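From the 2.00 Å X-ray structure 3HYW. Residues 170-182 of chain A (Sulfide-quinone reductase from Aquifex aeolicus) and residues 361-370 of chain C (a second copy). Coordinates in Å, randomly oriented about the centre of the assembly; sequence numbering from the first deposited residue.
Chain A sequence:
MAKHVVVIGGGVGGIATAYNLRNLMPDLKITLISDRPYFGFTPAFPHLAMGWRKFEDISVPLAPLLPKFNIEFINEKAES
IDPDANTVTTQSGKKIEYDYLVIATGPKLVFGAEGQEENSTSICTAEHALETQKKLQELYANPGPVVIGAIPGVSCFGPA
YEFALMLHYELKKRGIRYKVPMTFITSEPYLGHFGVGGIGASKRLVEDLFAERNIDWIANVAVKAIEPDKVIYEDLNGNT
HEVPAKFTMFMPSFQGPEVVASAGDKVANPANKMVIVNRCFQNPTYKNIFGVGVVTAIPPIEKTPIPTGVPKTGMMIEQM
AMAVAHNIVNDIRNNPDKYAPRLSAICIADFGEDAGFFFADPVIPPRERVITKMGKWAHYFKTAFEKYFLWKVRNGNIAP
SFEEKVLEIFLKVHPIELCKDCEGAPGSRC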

# COMPACT_ATOMS: atom_id res chain seq x y z
N GLU A 170 26.15 -2.21 -4.74
CA GLU A 170 27.60 -2.12 -4.62
C GLU A 170 28.07 -2.15 -3.16
O GLU A 170 29.03 -2.86 -2.83
CB GLU A 170 28.12 -0.86 -5.32
CG GLU A 170 29.64 -0.65 -5.26
CD GLU A 170 30.44 -1.65 -6.09
OE1 GLU A 170 29.92 -2.15 -7.12
OE2 GLU A 170 31.60 -1.93 -5.71
N LEU A 171 27.39 -1.39 -2.31
CA LEU A 171 27.74 -1.32 -0.89
C LEU A 171 27.53 -2.67 -0.20
O LEU A 171 28.34 -3.07 0.64
CB LEU A 171 26.94 -0.21 -0.18
CG LEU A 171 27.18 1.23 -0.67
CD1 LEU A 171 26.10 2.18 -0.17
CD2 LEU A 171 28.57 1.73 -0.28
N LYS A 172 26.46 -3.37 -0.58
CA LYS A 172 26.19 -4.72 -0.08
C LYS A 172 27.22 -5.73 -0.60
O LYS A 172 27.58 -6.68 0.10
CB LYS A 172 24.77 -5.14 -0.47
CG LYS A 172 24.13 -6.15 0.46
CD LYS A 172 22.63 -6.25 0.21
CE LYS A 172 22.08 -7.55 0.76
NZ LYS A 172 20.59 -7.61 0.70
N LYS A 173 27.71 -5.50 -1.82
CA LYS A 173 28.79 -6.29 -2.41
C LYS A 173 30.08 -6.11 -1.60
O LYS A 173 30.79 -7.07 -1.31
CB LYS A 173 28.99 -5.88 -3.88
CG LYS A 173 30.03 -6.67 -4.66
CD LYS A 173 30.06 -6.26 -6.13
CE LYS A 173 31.28 -6.83 -6.86
NZ LYS A 173 31.46 -8.30 -6.63
N ARG A 174 30.36 -4.86 -1.22
CA ARG A 174 31.54 -4.51 -0.44
C ARG A 174 31.36 -4.80 1.06
O ARG A 174 32.30 -4.65 1.84
CB ARG A 174 31.90 -3.03 -0.67
CG ARG A 174 32.42 -2.73 -2.07
CD ARG A 174 32.53 -1.23 -2.32
NE ARG A 174 33.13 -0.93 -3.62
CZ ARG A 174 34.43 -0.69 -3.82
NH1 ARG A 174 35.29 -0.71 -2.81
NH2 ARG A 174 34.87 -0.43 -5.05
N GLY A 175 30.15 -5.20 1.44
CA GLY A 175 29.81 -5.53 2.82
C GLY A 175 29.84 -4.34 3.77
O GLY A 175 30.09 -4.49 4.96
N ILE A 176 29.56 -3.15 3.23
CA ILE A 176 29.60 -1.92 4.03
C ILE A 176 28.27 -1.14 4.01
O ILE A 176 28.23 0.03 4.40
CB ILE A 176 30.78 -0.99 3.61
CG1 ILE A 176 30.69 -0.61 2.12
CG2 ILE A 176 32.12 -1.64 3.96
CD1 ILE A 176 31.50 0.62 1.74
N ARG A 177 27.20 -1.78 3.56
CA ARG A 177 25.88 -1.15 3.51
C ARG A 177 25.36 -0.78 4.91
O ARG A 177 24.65 0.21 5.08
CB ARG A 177 24.87 -2.01 2.73
CG ARG A 177 23.44 -1.44 2.65
CD ARG A 177 23.37 -0.12 1.87
NE ARG A 177 22.80 0.95 2.69
CZ ARG A 177 21.51 1.26 2.78
NH1 ARG A 177 20.59 0.58 2.10
NH2 ARG A 177 21.13 2.26 3.56
N TYR A 178 25.73 -1.58 5.91
CA TYR A 178 25.33 -1.30 7.30
C TYR A 178 26.03 -0.06 7.88
O TYR A 178 25.67 0.40 8.97
CB TYR A 178 25.54 -2.53 8.19
CG TYR A 178 26.96 -2.76 8.68
CD1 TYR A 178 27.28 -2.56 10.03
CD2 TYR A 178 27.97 -3.17 7.80
CE1 TYR A 178 28.58 -2.77 10.49
CE2 TYR A 178 29.26 -3.37 8.25
CZ TYR A 178 29.56 -3.17 9.60
OH TYR A 178 30.84 -3.37 10.06
N LYS A 179 27.01 0.48 7.15
CA LYS A 179 27.70 1.70 7.55
C LYS A 179 27.22 2.92 6.78
O LYS A 179 27.62 4.05 7.09
CB LYS A 179 29.22 1.55 7.35
CG LYS A 179 29.86 0.42 8.14
CD LYS A 179 31.34 0.71 8.40
CE LYS A 179 32.04 -0.47 9.06
NZ LYS A 179 32.16 -1.65 8.14
N VAL A 180 26.36 2.71 5.78
CA VAL A 180 25.94 3.79 4.88
C VAL A 180 24.42 4.04 4.90
O VAL A 180 23.66 3.33 4.23
CB VAL A 180 26.42 3.55 3.41
CG1 VAL A 180 26.04 4.73 2.52
CG2 VAL A 180 27.93 3.33 3.37
N PRO A 181 23.98 5.05 5.68
CA PRO A 181 22.59 5.48 5.59
C PRO A 181 22.30 6.01 4.20
O PRO A 181 23.12 6.72 3.61
CB PRO A 181 22.52 6.61 6.63
CG PRO A 181 23.63 6.33 7.58
CD PRO A 181 24.72 5.80 6.71
N MET A 182 21.14 5.64 3.66
CA MET A 182 20.74 6.10 2.34
C MET A 182 19.37 6.75 2.39
O MET A 182 18.42 6.19 2.95
CB MET A 182 20.75 4.95 1.33
CG MET A 182 22.14 4.46 0.99
SD MET A 182 22.18 3.23 -0.33
CE MET A 182 21.69 4.26 -1.72
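Chain C (361-370) DPVIPPRERV

Chain C meets chain A as an irregular, proline-rich loop that passes into a strand at Arg C369, with cis peptide bonds before Pro C362 and Pro C366. It lies across the turn that follows a helix in chain A, and the two backbones come nearest where the CA atoms of Tyr A178 and Arg C367 stand 4.7 Å apart. Along the contact the chains run in opposing senses: Glu C368 serves the earlier residues of chain A, Pro C366 the later ones.

Within the helix, Glu A170 makes no contact; its OE2 accepts a hydrogen bond, part of a salt bridge, from Arg A174 NE at 2.8 Å. Lys A172 is the first residue to touch chain C substantially. Its CA-to-CB bond points sideways, but the extended all-t side chain brings CE to 3.1 Å from Glu C368 O and 4.0 Å from Arg C369 NH2. This is packing by the aliphatic shaft rather than pairing of charge across the contact, and NZ finds its hydrogen bonds elsewhere in the structure. A water joins the two chains here, donating to Lys A172 O and to Glu C368 OE2, each at 2.7 Å.

At Gly A175 the chain leaves helical geometry with positive phi, a conformation that favours glycine. Its CA lies 3.4 Å from Glu C368 OE2, so the carboxylate sits close against the turn. The CA-to-CB bond of Ile A176 points away from chain C.

In the 3-10 segment, the CA-to-CB bond of Arg A177 points toward chain C, its CG 3.4 Å from Arg C367 O, while NE and NH2 bind Val A180 O at 3.0 and 2.8 Å and brace the turn from within. The segment then supplies a direct hydrogen bond between the stretches: Tyr A178 N donates to Glu C368 OE1 at 3.0 Å. Glu C368 leaves its backbone sideways, and with chi1 t and chi2 p its end comes nearer chain A; OE1 also lies at the edge of the tyrosine ring, 3.3 Å from Tyr A178 CD2. The same tyrosine sets CB 3.9 Å from Pro C362 CD and directs its CA-H at Pro C366 O, with 3.3 Å between Tyr A178 CA and that oxygen.

Pro C366 finishes the fit. Its CG lies 3.2 Å from Tyr A178 O, its CB 3.6 Å from Val A180 O, and its CG 4.0 Å from Pro A181 CD. The rule is economical: one buried carboxylate reads the backbone of a turn, and one proline packs against its carbonyls.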

# COMPACT_ATOMS: atom_id res chain seq x y z
N ASP C 361 19.40 -7.50 10.01
CA ASP C 361 20.85 -7.55 10.21
C ASP C 361 21.56 -6.28 9.75
O ASP C 361 21.74 -6.06 8.56
CB ASP C 361 21.44 -8.79 9.51
CG ASP C 361 22.96 -8.85 9.61
OD1 ASP C 361 23.49 -8.70 10.72
OD2 ASP C 361 23.61 -9.04 8.57
N PRO C 362 21.95 -5.42 10.71
CA PRO C 362 21.57 -5.48 12.12
C PRO C 362 20.16 -4.93 12.35
O PRO C 362 19.52 -4.47 11.40
CB PRO C 362 22.60 -4.57 12.81
CG PRO C 362 23.58 -4.15 11.75
CD PRO C 362 22.87 -4.30 10.45
N VAL C 363 19.69 -4.97 13.59
CA VAL C 363 18.38 -4.44 13.93
C VAL C 363 18.36 -2.91 13.78
O VAL C 363 17.38 -2.34 13.30
CB VAL C 363 17.95 -4.84 15.36
CG1 VAL C 363 16.62 -4.19 15.74
CG2 VAL C 363 17.81 -6.36 15.46
N ILE C 364 19.46 -2.28 14.18
CA ILE C 364 19.61 -0.83 14.10
C ILE C 364 20.13 -0.47 12.70
O ILE C 364 21.21 -0.92 12.33
CB ILE C 364 20.55 -0.31 15.22
CG1 ILE C 364 19.93 -0.59 16.61
CG2 ILE C 364 20.89 1.18 15.03
CD1 ILE C 364 20.90 -0.53 17.78
N PRO C 365 19.35 0.31 11.92
CA PRO C 365 19.71 0.71 10.56
C PRO C 365 20.97 1.59 10.52
O PRO C 365 21.32 2.17 11.55
CB PRO C 365 18.49 1.50 10.07
CG PRO C 365 17.40 1.19 10.99
CD PRO C 365 18.04 0.86 12.31
N PRO C 366 21.64 1.69 9.35
CA PRO C 366 21.28 1.02 8.10
C PRO C 366 21.56 -0.48 8.15
O PRO C 366 22.48 -0.92 8.85
CB PRO C 366 22.17 1.71 7.06
CG PRO C 366 23.30 2.24 7.81
CD PRO C 366 22.84 2.53 9.20
N ARG C 367 20.76 -1.24 7.41
CA ARG C 367 20.84 -2.69 7.45
C ARG C 367 21.56 -3.27 6.25
O ARG C 367 21.46 -2.75 5.13
CB ARG C 367 19.44 -3.29 7.54
CG ARG C 367 18.66 -2.72 8.69
CD ARG C 367 17.60 -3.68 9.11
NE ARG C 367 16.94 -3.22 10.32
CZ ARG C 367 15.79 -2.57 10.35
NH1 ARG C 367 15.27 -2.19 11.51
NH2 ARG C 367 15.15 -2.30 9.22
N GLU C 368 22.28 -4.37 6.49
CA GLU C 368 22.89 -5.12 5.41
C GLU C 368 21.81 -5.95 4.71
O GLU C 368 21.80 -6.06 3.48
CB GLU C 368 24.00 -6.03 5.94
CG GLU C 368 25.00 -6.48 4.89
CD GLU C 368 25.96 -5.38 4.45
OE1 GLU C 368 26.25 -4.46 5.24
OE2 GLU C 368 26.44 -5.45 3.30
N ARG C 369 20.89 -6.50 5.50
CA ARG C 369 19.96 -7.53 5.02
C ARG C 369 18.71 -7.63 5.90
O ARG C 369 18.80 -7.54 7.13
CB ARG C 369 20.70 -8.87 5.02
CG ARG C 369 19.91 -10.08 4.54
CD ARG C 369 20.81 -11.29 4.38
NE ARG C 369 21.83 -11.08 3.35
CZ ARG C 369 23.12 -10.80 3.59
NH1 ARG C 369 23.57 -10.69 4.83
NH2 ARG C 369 23.95 -10.63 2.57
N VAL C 370 17.55 -7.80 5.27
CA VAL C 370 16.32 -8.17 6.00
C VAL C 370 15.62 -9.35 5.33
O VAL C 370 15.78 -9.60 4.12
CB VAL C 370 15.29 -7.00 6.15
CG1 VAL C 370 15.86 -5.87 6.98
CG2 VAL C 370 14.82 -6.48 4.78
O HOH W 1 26.51 -7.91 2.22